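Local coordinates for xylose isomerase-like TIM barrel (Anabaena variabilis ATCC 29413, PDB 2QW5), which probably acts as a sugar or sugar-phosphate isomerase or epimerase, binding zinc and D-xylose at the mouth of a TIM barrel, at residues F16-N21 and F300-E305; I37-R42 and N313-A318; E281-N284 and A288-N291. All blocks are in the same frame, centred on the assembly; numbering follows the deposited sequence. Where two conformers were deposited one is given.

The three contacts run from the zinc and sugar site of the TIM barrel out to its helical layer. Contact 3 (281-284 with 288-291) is buried beside the zinc and the sugar, and pairs two phenylalanine rings. Contact 1 (16-21 with 300-305) is also buried, but joins two loops through apolar side chains and a bridging water; N284 ND2 links it to contact 3 by hydrogen bonds to M17 O and F300 O. Contact 2 (37-42 with 313-318) is partly exposed and packs two helices through a lysine, a tyrosine, a leucine and an alanine. The 300-305 loop leads into its helix 314-332, whose I317 touches both F300 and I282.

Contact 1. Residues F16-N21 and F300-E305; sequences FMFTTN and FWIPDE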
ATOM      1  N   PHE A  16     -13.430  20.828 -11.274  1.00 17.51           N
ATOM      2  CA  PHE A  16     -13.072  20.008 -10.075  1.00 16.19           C
ATOM      3  C   PHE A  16     -13.988  20.221  -8.840  1.00 16.41           C
ATOM      4  O   PHE A  16     -13.860  19.503  -7.842  1.00 16.62           O
ATOM      5  CB  PHE A  16     -11.619  20.230  -9.680  1.00 12.84           C
ATOM      6  CG  PHE A  16     -10.618  19.706 -10.677  1.00 17.41           C
ATOM      7  CD1 PHE A  16     -10.858  18.557 -11.443  1.00 18.12           C
ATOM      8  CD2 PHE A  16      -9.378  20.312 -10.785  1.00 21.74           C
ATOM      9  CE1 PHE A  16      -9.894  18.029 -12.272  1.00 17.58           C
ATOM     10  CE2 PHE A  16      -8.424  19.790 -11.657  1.00 15.56           C
ATOM     11  CZ  PHE A  16      -8.679  18.638 -12.383  1.00 18.20           C
HETATM   12  N   MSE A  17     -14.854  21.248  -8.877  1.00 17.40           N
HETATM   13  CA  MSE A  17     -15.908  21.431  -7.891  1.00 17.91           C
HETATM   14  C   MSE A  17     -16.903  20.252  -8.019  1.00 18.35           C
HETATM   15  O   MSE A  17     -17.592  19.930  -7.049  1.00 18.83           O
HETATM   16  CB  MSE A  17     -16.651  22.738  -8.129  1.00 17.37           C
HETATM   17  CG  MSE A  17     -17.809  23.068  -7.125  1.00 19.82           C
HETATM   18 SE   MSE A  17     -17.121  23.214  -5.344  0.75 11.37          SE
HETATM   19  CE  MSE A  17     -16.695  25.045  -5.387  1.00 14.89           C
ATOM     20  N   PHE A  18     -16.992  19.641  -9.215  1.00 20.06           N
ATOM     21  CA  PHE A  18     -17.962  18.581  -9.512  1.00 19.34           C
ATOM     22  C   PHE A  18     -17.426  17.235  -9.970  1.00 21.95           C
ATOM     23  O   PHE A  18     -18.017  16.194  -9.646  1.00 20.33           O
ATOM     24  CB  PHE A  18     -18.906  19.068 -10.644  1.00 22.67           C
ATOM     25  CG  PHE A  18     -19.427  20.451 -10.453  1.00 21.43           C
ATOM     26  CD1 PHE A  18     -20.349  20.727  -9.465  1.00 22.87           C
ATOM     27  CD2 PHE A  18     -19.014  21.490 -11.269  1.00 16.86           C
ATOM     28  CE1 PHE A  18     -20.835  22.029  -9.274  1.00 22.49           C
ATOM     29  CE2 PHE A  18     -19.486  22.789 -11.083  1.00 19.32           C
ATOM     30  CZ  PHE A  18     -20.416  23.058 -10.090  1.00 26.52           C
ATOM     31  N   THR A  19     -16.333  17.231 -10.744  1.00 19.60           N
ATOM     32  CA  THR A  19     -15.926  16.022 -11.436  1.00 19.62           C
ATOM     33  C   THR A  19     -14.528  16.065 -12.002  1.00 19.10           C
ATOM     34  O   THR A  19     -13.932  17.121 -12.047  1.00 21.03           O
ATOM     35  CB  THR A  19     -16.898  15.801 -12.625  1.00 18.98           C
ATOM     36  OG1 THR A  19     -16.741  14.493 -13.167  1.00 25.65           O
ATOM     37  CG2 THR A  19     -16.716  16.873 -13.724  1.00 20.80           C
ATOM     38  N   THR A  20     -14.002  14.899 -12.371  1.00 18.76           N
ATOM     39  CA  THR A  20     -12.729  14.790 -13.132  1.00 19.73           C
ATOM     40  C   THR A  20     -12.997  14.301 -14.593  1.00 19.41           C
ATOM     41  O   THR A  20     -12.048  14.138 -15.399  1.00 18.68           O
ATOM     42  CB  THR A  20     -11.695  13.860 -12.456  1.00 16.67           C
ATOM     43  OG1 THR A  20     -12.170  12.520 -12.477  1.00 23.37           O
ATOM     44  CG2 THR A  20     -11.420  14.279 -11.055  1.00 16.11           C
ATOM     45  N   ASN A  21     -14.275  14.081 -14.940  1.00 19.28           N
ATOM     46  CA  ASN A  21     -14.677  13.523 -16.243  1.00 22.02           C
ATOM     47  C   ASN A  21     -15.934  14.215 -16.779  1.00 24.05           C
ATOM     48  O   ASN A  21     -17.030  14.079 -16.212  1.00 24.44           O
ATOM     49  CB  ASN A  21     -14.921  12.010 -16.124  1.00 22.69           C
ATOM     50  CG  ASN A  21     -14.965  11.307 -17.473  1.00 20.58           C
ATOM     51  OD1 ASN A  21     -15.487  11.824 -18.473  1.00 23.01           O
ATOM     52  ND2 ASN A  21     -14.401  10.116 -17.516  1.00 22.18           N
ATOM     53  N   PHE A 300     -18.647  20.038  -0.149  1.00 20.65           N
ATOM     54  CA  PHE A 300     -19.553  21.145  -0.504  1.00 20.02           C
ATOM     55  C   PHE A 300     -20.564  20.426  -1.399  1.00 20.30           C
ATOM     56  O   PHE A 300     -20.321  20.195  -2.598  1.00 22.18           O
ATOM     57  CB  PHE A 300     -18.854  22.284  -1.241  1.00 17.98           C
ATOM     58  CG  PHE A 300     -17.555  22.693  -0.627  1.00 15.14           C
ATOM     59  CD1 PHE A 300     -17.491  23.036   0.717  1.00 18.77           C
ATOM     60  CD2 PHE A 300     -16.397  22.792  -1.405  1.00 20.36           C
ATOM     61  CE1 PHE A 300     -16.312  23.463   1.301  1.00 17.80           C
ATOM     62  CE2 PHE A 300     -15.200  23.225  -0.828  1.00 22.99           C
ATOM     63  CZ  PHE A 300     -15.154  23.538   0.539  1.00 21.82           C
ATOM     64  N   TRP A 301     -21.684  20.027  -0.793  1.00 21.18           N
ATOM     65  CA  TRP A 301     -22.655  19.182  -1.470  1.00 20.37           C
ATOM     66  C   TRP A 301     -23.178  19.801  -2.752  1.00 22.72           C
ATOM     67  O   TRP A 301     -23.423  20.997  -2.818  1.00 21.72           O
ATOM     68  CB  TRP A 301     -23.794  18.741  -0.561  1.00 21.72           C
ATOM     69  CG  TRP A 301     -24.574  19.816   0.048  1.00 21.08           C
ATOM     70  CD1 TRP A 301     -24.310  20.432   1.211  1.00 22.47           C
ATOM     71  CD2 TRP A 301     -25.820  20.360  -0.426  1.00 27.82           C
ATOM     72  NE1 TRP A 301     -25.265  21.370   1.477  1.00 21.03           N
ATOM     73  CE2 TRP A 301     -26.222  21.329   0.506  1.00 24.82           C
ATOM     74  CE3 TRP A 301     -26.611  20.137  -1.558  1.00 27.18           C
ATOM     75  CZ2 TRP A 301     -27.384  22.093   0.359  1.00 29.31           C
ATOM     76  CZ3 TRP A 301     -27.786  20.901  -1.716  1.00 25.45           C
ATOM     77  CH2 TRP A 301     -28.149  21.874  -0.754  1.00 28.67           C
ATOM     78  N   ILE A 302     -23.321  18.961  -3.762  1.00 24.08           N
ATOM     79  CA  ILE A 302     -23.692  19.397  -5.096  1.00 22.95           C
ATOM     80  C   ILE A 302     -25.220  19.320  -5.229  1.00 25.69           C
ATOM     81  O   ILE A 302     -25.757  18.219  -5.195  1.00 25.98           O
ATOM     82  CB  ILE A 302     -22.991  18.574  -6.160  1.00 20.92           C
ATOM     83  CG1 ILE A 302     -21.467  18.693  -6.003  1.00 15.47           C
ATOM     84  CG2 ILE A 302     -23.390  19.087  -7.560  1.00 23.06           C
ATOM     85  CD1 ILE A 302     -20.672  17.535  -6.696  1.00 18.69           C
ATOM     86  N   PRO A 303     -25.910  20.479  -5.374  1.00 28.82           N
ATOM     87  CA  PRO A 303     -27.370  20.452  -5.508  1.00 33.20           C
ATOM     88  C   PRO A 303     -27.850  19.572  -6.665  1.00 36.43           C
ATOM     89  O   PRO A 303     -27.300  19.652  -7.764  1.00 37.17           O
ATOM     90  CB  PRO A 303     -27.722  21.923  -5.742  1.00 33.65           C
ATOM     91  CG  PRO A 303     -26.666  22.655  -5.027  1.00 31.52           C
ATOM     92  CD  PRO A 303     -25.434  21.877  -5.425  1.00 28.90           C
ATOM     93  N   ASP A 304     -28.806  18.698  -6.335  1.00 41.79           N
ATOM     94  CA  ASP A 304     -29.425  17.670  -7.211  1.00 44.16           C
ATOM     95  C   ASP A 304     -28.693  16.325  -7.178  1.00 47.24           C
ATOM     96  O   ASP A 304     -29.365  15.284  -7.181  1.00 50.75           O
ATOM     97  CB  ASP A 304     -29.772  18.160  -8.634  1.00 45.95           C
ATOM     98  CG  ASP A 304     -30.897  19.201  -8.621  1.00 50.32           C
ATOM     99  OD1 ASP A 304     -31.997  18.864  -8.125  1.00 55.22           O
ATOM    100  OD2 ASP A 304     -30.687  20.341  -9.098  1.00 59.83           O
ATOM    101  N   GLU A 305     -27.359  16.326  -7.106  1.00 46.66           N
ATOM    102  CA  GLU A 305     -26.629  15.071  -6.978  1.00 46.00           C
ATOM    103  C   GLU A 305     -26.698  14.585  -5.546  1.00 45.58           C
ATOM    104  O   GLU A 305     -27.193  13.471  -5.285  1.00 46.37           O
ATOM    105  CB  GLU A 305     -25.172  15.199  -7.404  1.00 47.08           C
ATOM    106  CG  GLU A 305     -24.375  13.880  -7.229  1.00 47.29           C
ATOM    107  CD  GLU A 305     -22.926  14.010  -7.590  1.00 48.40           C
ATOM    108  OE1 GLU A 305     -22.548  15.043  -8.189  1.00 60.20           O
ATOM    109  OE2 GLU A 305     -22.171  13.063  -7.279  1.00 58.87           O
TER
HETATM  110  O   HOH W   1     -20.458  15.889  -9.466  1.00 41.38           O
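M17, a selenomethionine in this crystal, and F18 meet F300 and I302 where two loops of the TIM barrel pass each other: one follows the first strand, 11-14, and the other leads to the last helix, 314-332. The direct contact is buried and apolar. The M17 chain starts out with CG anti to the backbone N (chi1 -179°) and then bends at chi2, which brings SE within 4.0 Å of F300 CD2. This is a Met-aromatic contact of oblique approach, with SE 5.3 Å from the F300 ring centroid and the two side chains crossing at about a right angle. Further back along the same chain, M17 CG rests 3.8 Å above the plane of the F18 ring, displaced toward its rim. The F18 ring in turn offers its edge to I302, whose CG2 lies near the ring plane and 3.9 Å from F18 CD1. The other branch of I302 reaches past the ring to the backbone, placing CD1 3.9 Å from M17 O. The same carbonyl also accepts a hydrogen bond from N284 ND2. H36 of helix 27-42 stacks on F18 and also touches I302, while A314 and I317 pack against M17. Beyond the apolar patch a single water bridges the two loops, donating to F18 O at 2.5 Å and to E305 OE1 at 2.6 Å.

Contact 2. Residues I37-R42 and N313-A318; sequences IKKLQR and NAYDIA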
ATOM      1  N   ILE A  37     -23.039  25.400 -15.421  1.00 25.83           N
ATOM      2  CA  ILE A  37     -22.481  26.586 -16.103  1.00 25.58           C
ATOM      3  C   ILE A  37     -23.433  27.781 -16.016  1.00 25.69           C
ATOM      4  O   ILE A  37     -22.992  28.875 -15.706  1.00 24.35           O
ATOM      5  CB  ILE A  37     -22.134  26.311 -17.582  1.00 26.21           C
ATOM      6  CG1 ILE A  37     -20.912  25.394 -17.701  1.00 27.82           C
ATOM      7  CG2 ILE A  37     -21.843  27.632 -18.344  1.00 22.01           C
ATOM      8  CD1 ILE A  37     -20.597  24.941 -19.102  1.00 21.37           C
ATOM      9  N   LYS A  38     -24.728  27.558 -16.265  1.00 22.55           N
ATOM     10  CA  LYS A  38     -25.709  28.650 -16.197  1.00 23.54           C
ATOM     11  C   LYS A  38     -25.863  29.241 -14.798  1.00 24.39           C
ATOM     12  O   LYS A  38     -25.994  30.472 -14.648  1.00 24.14           O
ATOM     13  CB  LYS A  38     -27.066  28.215 -16.764  1.00 23.30           C
ATOM     14  CG  LYS A  38     -27.019  28.064 -18.271  1.00 31.54           C
ATOM     15  CD  LYS A  38     -28.349  27.742 -18.900  1.00 27.03           C
ATOM     16  CE  LYS A  38     -28.210  27.873 -20.422  1.00 32.85           C
ATOM     17  NZ  LYS A  38     -29.447  27.578 -21.214  1.00 35.84           N
ATOM     18  N   LYS A  39     -25.812  28.384 -13.780  1.00 25.51           N
ATOM     19  CA  LYS A  39     -25.881  28.828 -12.392  1.00 23.03           C
ATOM     20  C   LYS A  39     -24.645  29.640 -12.073  1.00 21.66           C
ATOM     21  O   LYS A  39     -24.721  30.718 -11.499  1.00 22.66           O
ATOM     22  CB  LYS A  39     -25.973  27.626 -11.449  1.00 24.19           C
ATOM     23  CG  LYS A  39     -26.295  27.994  -9.955  1.00 33.17           C
ATOM     24  CD  LYS A  39     -27.737  28.523  -9.750  1.00 39.62           C
ATOM     25  CE  LYS A  39     -28.320  28.339  -8.311  1.00 43.47           C
ATOM     26  NZ  LYS A  39     -27.677  29.115  -7.193  1.00 43.32           N
ATOM     27  N   LEU A  40     -23.491  29.114 -12.475  1.00 21.19           N
ATOM     28  CA  LEU A  40     -22.222  29.766 -12.178  1.00 20.44           C
ATOM     29  C   LEU A  40     -22.093  31.115 -12.864  1.00 21.42           C
ATOM     30  O   LEU A  40     -21.601  32.057 -12.264  1.00 20.29           O
ATOM     31  CB  LEU A  40     -21.052  28.820 -12.518  1.00 17.90           C
ATOM     32  CG  LEU A  40     -20.975  27.611 -11.547  1.00 20.27           C
ATOM     33  CD1 LEU A  40     -20.126  26.489 -12.079  1.00 18.25           C
ATOM     34  CD2 LEU A  40     -20.474  28.017 -10.172  1.00 17.60           C
ATOM     35  N   GLN A  41     -22.559  31.197 -14.114  1.00 23.90           N
ATOM     36  CA  GLN A  41     -22.576  32.468 -14.870  1.00 26.98           C
ATOM     37  C   GLN A  41     -23.298  33.574 -14.130  1.00 26.79           C
ATOM     38  O   GLN A  41     -22.869  34.721 -14.225  1.00 27.00           O
ATOM     39  CB  GLN A  41     -23.251  32.317 -16.226  1.00 26.58           C
ATOM     40  CG  GLN A  41     -22.431  31.706 -17.277  1.00 32.85           C
ATOM     41  CD  GLN A  41     -23.131  31.813 -18.622  1.00 34.42           C
ATOM     42  OE1 GLN A  41     -24.273  31.338 -18.799  1.00 43.02           O
ATOM     43  NE2 GLN A  41     -22.481  32.472 -19.553  1.00 29.22           N
ATOM     44  N   ARG A  42     -24.379  33.230 -13.412  1.00 27.69           N
ATOM     45  CA  ARG A  42     -25.127  34.228 -12.629  0.50 28.77           C
ATOM     46  C   ARG A  42     -24.263  34.863 -11.534  1.00 28.21           C
ATOM     47  O   ARG A  42     -24.463  36.023 -11.207  1.00 29.45           O
ATOM     48  CB  ARG A  42     -26.449  33.673 -12.066  0.50 29.20           C
ATOM     49  CG  ARG A  42     -27.461  33.304 -13.143  0.50 31.17           C
ATOM     50  CD  ARG A  42     -28.867  33.154 -12.572  0.50 32.31           C
ATOM     51  NE  ARG A  42     -29.864  32.819 -13.596  0.50 37.63           N
ATOM     52  CZ  ARG A  42     -30.428  33.670 -14.468  0.50 37.55           C
ATOM     53  NH1 ARG A  42     -30.086  34.968 -14.524  0.50 36.31           N
ATOM     54  NH2 ARG A  42     -31.335  33.208 -15.331  0.50 30.23           N
ATOM     55  N   ASN A 313     -23.064  24.490   0.302  1.00 24.64           N
ATOM     56  CA  ASN A 313     -23.166  23.712  -0.929  1.00 21.92           C
ATOM     57  C   ASN A 313     -22.120  24.208  -1.933  1.00 19.96           C
ATOM     58  O   ASN A 313     -21.450  25.219  -1.693  1.00 18.23           O
ATOM     59  CB  ASN A 313     -24.612  23.629  -1.470  1.00 19.18           C
ATOM     60  CG  ASN A 313     -25.131  24.890  -2.142  1.00 24.21           C
ATOM     61  OD1 ASN A 313     -24.412  25.673  -2.746  1.00 26.38           O
ATOM     62  ND2 ASN A 313     -26.444  25.043  -2.079  1.00 26.22           N
ATOM     63  N   ALA A 314     -22.004  23.483  -3.036  1.00 21.02           N
ATOM     64  CA  ALA A 314     -21.042  23.793  -4.101  1.00 17.35           C
ATOM     65  C   ALA A 314     -21.173  25.217  -4.656  1.00 17.74           C
ATOM     66  O   ALA A 314     -20.179  25.892  -4.906  1.00 17.83           O
ATOM     67  CB  ALA A 314     -21.173  22.745  -5.247  1.00 14.37           C
ATOM     68  N   TYR A 315     -22.416  25.692  -4.802  1.00 18.87           N
ATOM     69  CA  TYR A 315     -22.691  27.023  -5.332  1.00 19.94           C
ATOM     70  C   TYR A 315     -22.408  28.132  -4.347  1.00 20.96           C
ATOM     71  O   TYR A 315     -21.928  29.192  -4.738  1.00 20.88           O
ATOM     72  CB  TYR A 315     -24.135  27.108  -5.855  1.00 20.97           C
ATOM     73  CG  TYR A 315     -24.433  26.176  -7.001  1.00 18.02           C
ATOM     74  CD1 TYR A 315     -23.531  26.001  -8.053  1.00 23.76           C
ATOM     75  CD2 TYR A 315     -25.672  25.562  -7.109  1.00 29.11           C
ATOM     76  CE1 TYR A 315     -23.797  25.168  -9.104  1.00 22.58           C
ATOM     77  CE2 TYR A 315     -25.969  24.714  -8.183  1.00 28.14           C
ATOM     78  CZ  TYR A 315     -25.029  24.536  -9.181  1.00 28.93           C
ATOM     79  OH  TYR A 315     -25.284  23.732 -10.245  1.00 23.96           O
ATOM     80  N   ASP A 316     -22.693  27.881  -3.068  1.00 23.04           N
ATOM     81  CA  ASP A 316     -22.344  28.803  -1.992  1.00 22.83           C
ATOM     82  C   ASP A 316     -20.839  29.098  -2.029  1.00 22.00           C
ATOM     83  O   ASP A 316     -20.438  30.253  -2.032  1.00 22.04           O
ATOM     84  CB  ASP A 316     -22.708  28.232  -0.606  1.00 22.88           C
ATOM     85  CG  ASP A 316     -24.201  27.939  -0.456  1.00 28.89           C
ATOM     86  OD1 ASP A 316     -25.045  28.646  -1.055  1.00 35.22           O
ATOM     87  OD2 ASP A 316     -24.531  26.982   0.270  1.00 31.30           O
ATOM     88  N   ILE A 317     -20.030  28.043  -2.073  1.00 20.30           N
ATOM     89  CA  ILE A 317     -18.568  28.198  -2.095  1.00 20.53           C
ATOM     90  C   ILE A 317     -18.100  28.928  -3.374  1.00 21.29           C
ATOM     91  O   ILE A 317     -17.259  29.830  -3.286  1.00 22.24           O
ATOM     92  CB  ILE A 317     -17.858  26.842  -1.879  1.00 21.27           C
ATOM     93  CG1 ILE A 317     -18.197  26.274  -0.481  1.00 23.83           C
ATOM     94  CG2 ILE A 317     -16.323  26.937  -2.023  1.00 19.32           C
ATOM     95  CD1 ILE A 317     -17.844  27.171   0.708  1.00 21.54           C
ATOM     96  N   ALA A 318     -18.666  28.548  -4.524  1.00 20.64           N
ATOM     97  CA  ALA A 318     -18.335  29.171  -5.832  1.00 21.52           C
ATOM     98  C   ALA A 318     -18.605  30.680  -5.834  1.00 22.47           C
ATOM     99  O   ALA A 318     -17.782  31.481  -6.295  1.00 21.30           O
ATOM    100  CB  ALA A 318     -19.116  28.489  -6.972  1.00 20.19           C
TER
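Y315 and A318 of helix 314-332 meet K39 and L40 of helix 27-42, and the residue just ahead of helix 314-332 prepares its start. N313 is the N-cap: its OD1 accepts from D316 N at 2.8 Å, the donor tilted 23° from the carbonyl plane, and more weakly from Y315 N. D316 returns the bond, its OD2 accepting from N313 N at 2.9 Å, which completes a capping box and fixes the first turn. A314, next in line, takes part through its backbone, which is bonded to W301. Y315 then makes the largest share of the contact. Its ring lies flat beneath the K39 chain, with K39 CG almost exactly over the centre, 3.6 Å from the Y315 ring centroid: a CH-pi contact. The K39 chi1 of -170° puts CG there, and the bend at chi2 turns the rest of the chain along the same face, with CE toward Y315 CD2. The phenol end is held separately, by a hydrogen bond between Y315 OH and H36 ND1. One turn on, A318 CB closes against L40 CD2 at 3.5 Å, and both residues also touch I13 of strand 11-14. The axes of the two helical segments approach to 10.5 Å and cross at -35°, running in broadly the same direction. This is the packing of neighbouring helices in the outer layer of a TIM barrel, here between its first and last helices, where the ring of helices closes.

Contact 3. Residues E281-N284 and A288-N291; sequences EIFN and AFTN. With ZN (zinc ion), chain D; XLS (D-xylose), chain C.
F283 and F289 form a T-shaped pair in which F283 supplies the edge and F289 the face. The planes stand at 76° and the ring centroids of F283 and F289 are 4.8 Å apart. F283 CD2 sits over the middle of the F289 ring, 3.4 Å above its plane, so the contact is a tight and centred one. At its own rim the F289 ring meets the backbone of the residue after F283, with N284 O near the ring plane and 3.7 Å from F289 CD2. F16 completes the aromatic cluster, stacking on F283 and packing edge-to-face with F289. Turned in this way, F283 directs its far end at the ligand: its CZ lies 3.5 Å from C1 of the D-xylose, so this phenylalanine forms part of the sugar pocket. Two residues earlier, E281 reaches the zinc ion with an extended chain, CG being anti to the backbone N (chi1 -164°), and binds it through OE1 at 2.1 Å. E183, D216 and Q247 are the other protein ligands. A water on the zinc ion, at 2.0 Å, donates to O1 of the xylose and so ties metal to sugar. Next to F289, T290 touches W147 of the second subunit. In the fold, F289 belongs to the short, weakly bonded helix at about 287-290, whereas 281-284 continues from the last barrel strand, 278-280, and packs through I282 on helix 314-332.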
ATOM      1  N   GLU A 281      -9.767  27.614  -8.669  1.00 20.80           N
ATOM      2  CA  GLU A 281      -9.620  26.159  -8.697  1.00 20.65           C
ATOM      3  C   GLU A 281      -9.845  25.540  -7.308  1.00 21.06           C
ATOM      4  O   GLU A 281      -8.952  25.511  -6.474  1.00 21.62           O
ATOM      5  CB  GLU A 281      -8.283  25.747  -9.254  1.00 24.13           C
ATOM      6  CG  GLU A 281      -8.304  24.251  -9.638  1.00 26.99           C
ATOM      7  CD  GLU A 281      -7.004  23.779 -10.168  1.00 32.97           C
ATOM      8  OE1 GLU A 281      -6.000  24.081  -9.477  1.00 30.78           O
ATOM      9  OE2 GLU A 281      -6.990  23.099 -11.220  1.00 36.71           O
ATOM     10  N   ILE A 282     -11.065  25.059  -7.089  1.00 20.12           N
ATOM     11  CA  ILE A 282     -11.478  24.458  -5.848  1.00 20.79           C
ATOM     12  C   ILE A 282     -11.729  22.949  -6.133  1.00 21.51           C
ATOM     13  O   ILE A 282     -12.514  22.585  -7.038  1.00 18.68           O
ATOM     14  CB  ILE A 282     -12.768  25.165  -5.300  1.00 20.90           C
ATOM     15  CG1 ILE A 282     -12.435  26.635  -4.922  1.00 20.98           C
ATOM     16  CG2 ILE A 282     -13.348  24.402  -4.079  1.00 14.16           C
ATOM     17  CD1 ILE A 282     -13.648  27.438  -4.437  1.00 19.57           C
ATOM     18  N   PHE A 283     -11.072  22.109  -5.337  1.00 17.46           N
ATOM     19  CA  PHE A 283     -11.158  20.659  -5.417  1.00 14.43           C
ATOM     20  C   PHE A 283     -12.212  20.237  -4.405  1.00 17.66           C
ATOM     21  O   PHE A 283     -11.973  20.231  -3.213  1.00 19.43           O
ATOM     22  CB  PHE A 283      -9.808  20.012  -5.098  1.00 16.26           C
ATOM     23  CG  PHE A 283      -8.817  20.163  -6.197  1.00 16.05           C
ATOM     24  CD1 PHE A 283      -8.195  21.377  -6.412  1.00 20.09           C
ATOM     25  CD2 PHE A 283      -8.522  19.107  -7.039  1.00 20.22           C
ATOM     26  CE1 PHE A 283      -7.254  21.538  -7.445  1.00 14.63           C
ATOM     27  CE2 PHE A 283      -7.549  19.269  -8.071  1.00 18.18           C
ATOM     28  CZ  PHE A 283      -6.951  20.496  -8.254  1.00 21.26           C
ATOM     29  N   ASN A 284     -13.412  19.921  -4.864  1.00 17.84           N
ATOM     30  CA  ASN A 284     -14.456  19.492  -3.923  1.00 17.04           C
ATOM     31  C   ASN A 284     -14.109  18.097  -3.344  1.00 17.35           C
ATOM     32  O   ASN A 284     -13.336  17.346  -3.934  1.00 17.06           O
ATOM     33  CB  ASN A 284     -15.815  19.553  -4.622  1.00 14.99           C
ATOM     34  CG  ASN A 284     -16.972  19.513  -3.664  1.00 15.61           C
ATOM     35  OD1 ASN A 284     -16.772  19.592  -2.452  1.00 14.68           O
ATOM     36  ND2 ASN A 284     -18.213  19.399  -4.203  1.00 19.99           N
ATOM     37  N   ALA A 288     -13.026  11.286  -6.440  1.00 18.84           N
ATOM     38  CA  ALA A 288     -11.743  11.382  -7.131  1.00 18.41           C
ATOM     39  C   ALA A 288     -10.614  12.032  -6.313  1.00 20.22           C
ATOM     40  O   ALA A 288      -9.454  11.724  -6.573  1.00 22.81           O
ATOM     41  CB  ALA A 288     -11.903  12.065  -8.495  1.00 15.60           C
ATOM     42  N   PHE A 289     -10.949  12.873  -5.307  1.00 17.59           N
ATOM     43  CA  PHE A 289      -9.966  13.626  -4.555  1.00 18.83           C
ATOM     44  C   PHE A 289      -9.828  13.321  -3.080  1.00 17.74           C
ATOM     45  O   PHE A 289      -8.822  13.704  -2.518  1.00 16.82           O
ATOM     46  CB  PHE A 289     -10.210  15.137  -4.728  1.00 18.02           C
ATOM     47  CG  PHE A 289     -10.112  15.596  -6.166  1.00 21.37           C
ATOM     48  CD1 PHE A 289      -8.965  15.333  -6.904  1.00 21.33           C
ATOM     49  CD2 PHE A 289     -11.149  16.286  -6.769  1.00 20.73           C
ATOM     50  CE1 PHE A 289      -8.867  15.719  -8.235  1.00 28.74           C
ATOM     51  CE2 PHE A 289     -11.057  16.676  -8.105  1.00 21.61           C
ATOM     52  CZ  PHE A 289      -9.915  16.401  -8.827  1.00 22.03           C
ATOM     53  N   THR A 290     -10.811  12.668  -2.453  1.00 18.24           N
ATOM     54  CA  THR A 290     -10.757  12.449  -0.989  1.00 17.86           C
ATOM     55  C   THR A 290      -9.491  11.736  -0.530  1.00 19.36           C
ATOM     56  O   THR A 290      -8.806  12.191   0.405  1.00 18.51           O
ATOM     57  CB  THR A 290     -12.050  11.783  -0.478  1.00 21.12           C
ATOM     58  OG1 THR A 290     -12.383  10.686  -1.336  1.00 24.16           O
ATOM     59  CG2 THR A 290     -13.163  12.782  -0.490  1.00 13.77           C
ATOM     60  N   ASN A 291      -9.118  10.686  -1.250  1.00 17.88           N
ATOM     61  CA  ASN A 291      -7.886   9.968  -0.930  1.00 16.41           C
ATOM     62  C   ASN A 291      -6.603  10.649  -1.426  1.00 16.36           C
ATOM     63  O   ASN A 291      -5.680  10.780  -0.655  1.00 17.47           O
ATOM     64  CB  ASN A 291      -7.946   8.523  -1.444  1.00 19.07           C
ATOM     65  CG  ASN A 291      -6.916   7.604  -0.774  1.00 23.09           C
ATOM     66  OD1 ASN A 291      -6.037   7.080  -1.431  1.00 33.47           O
ATOM     67  ND2 ASN A 291      -7.015   7.437   0.511  1.00 15.79           N
TER
HETATM   68 ZN    ZN D 400      -4.002  23.903 -10.125  0.50 24.74          ZN
HETATM   69  C1  XLS C 401      -3.958  19.106  -9.377  1.00 51.13           C
HETATM   70  C2  XLS C 401      -3.684  18.661 -10.809  1.00 50.44           C
HETATM   71  C3  XLS C 401      -4.306  17.267 -11.177  1.00 49.90           C
HETATM   72  C4  XLS C 401      -4.844  17.175 -12.591  1.00 43.51           C
HETATM   73  O1  XLS C 401      -3.050  19.835  -8.543  1.00 37.62           O
HETATM   74  O2  XLS C 401      -4.007  19.686 -11.748  1.00 48.01           O
HETATM   75  O3  XLS C 401      -5.361  16.748 -10.366  1.00 53.13           O
HETATM   76  O4  XLS C 401      -3.853  17.623 -13.469  1.00 39.24           O
HETATM   77  O   HOH W   2      -3.948  22.132  -9.135  1.00 27.65           O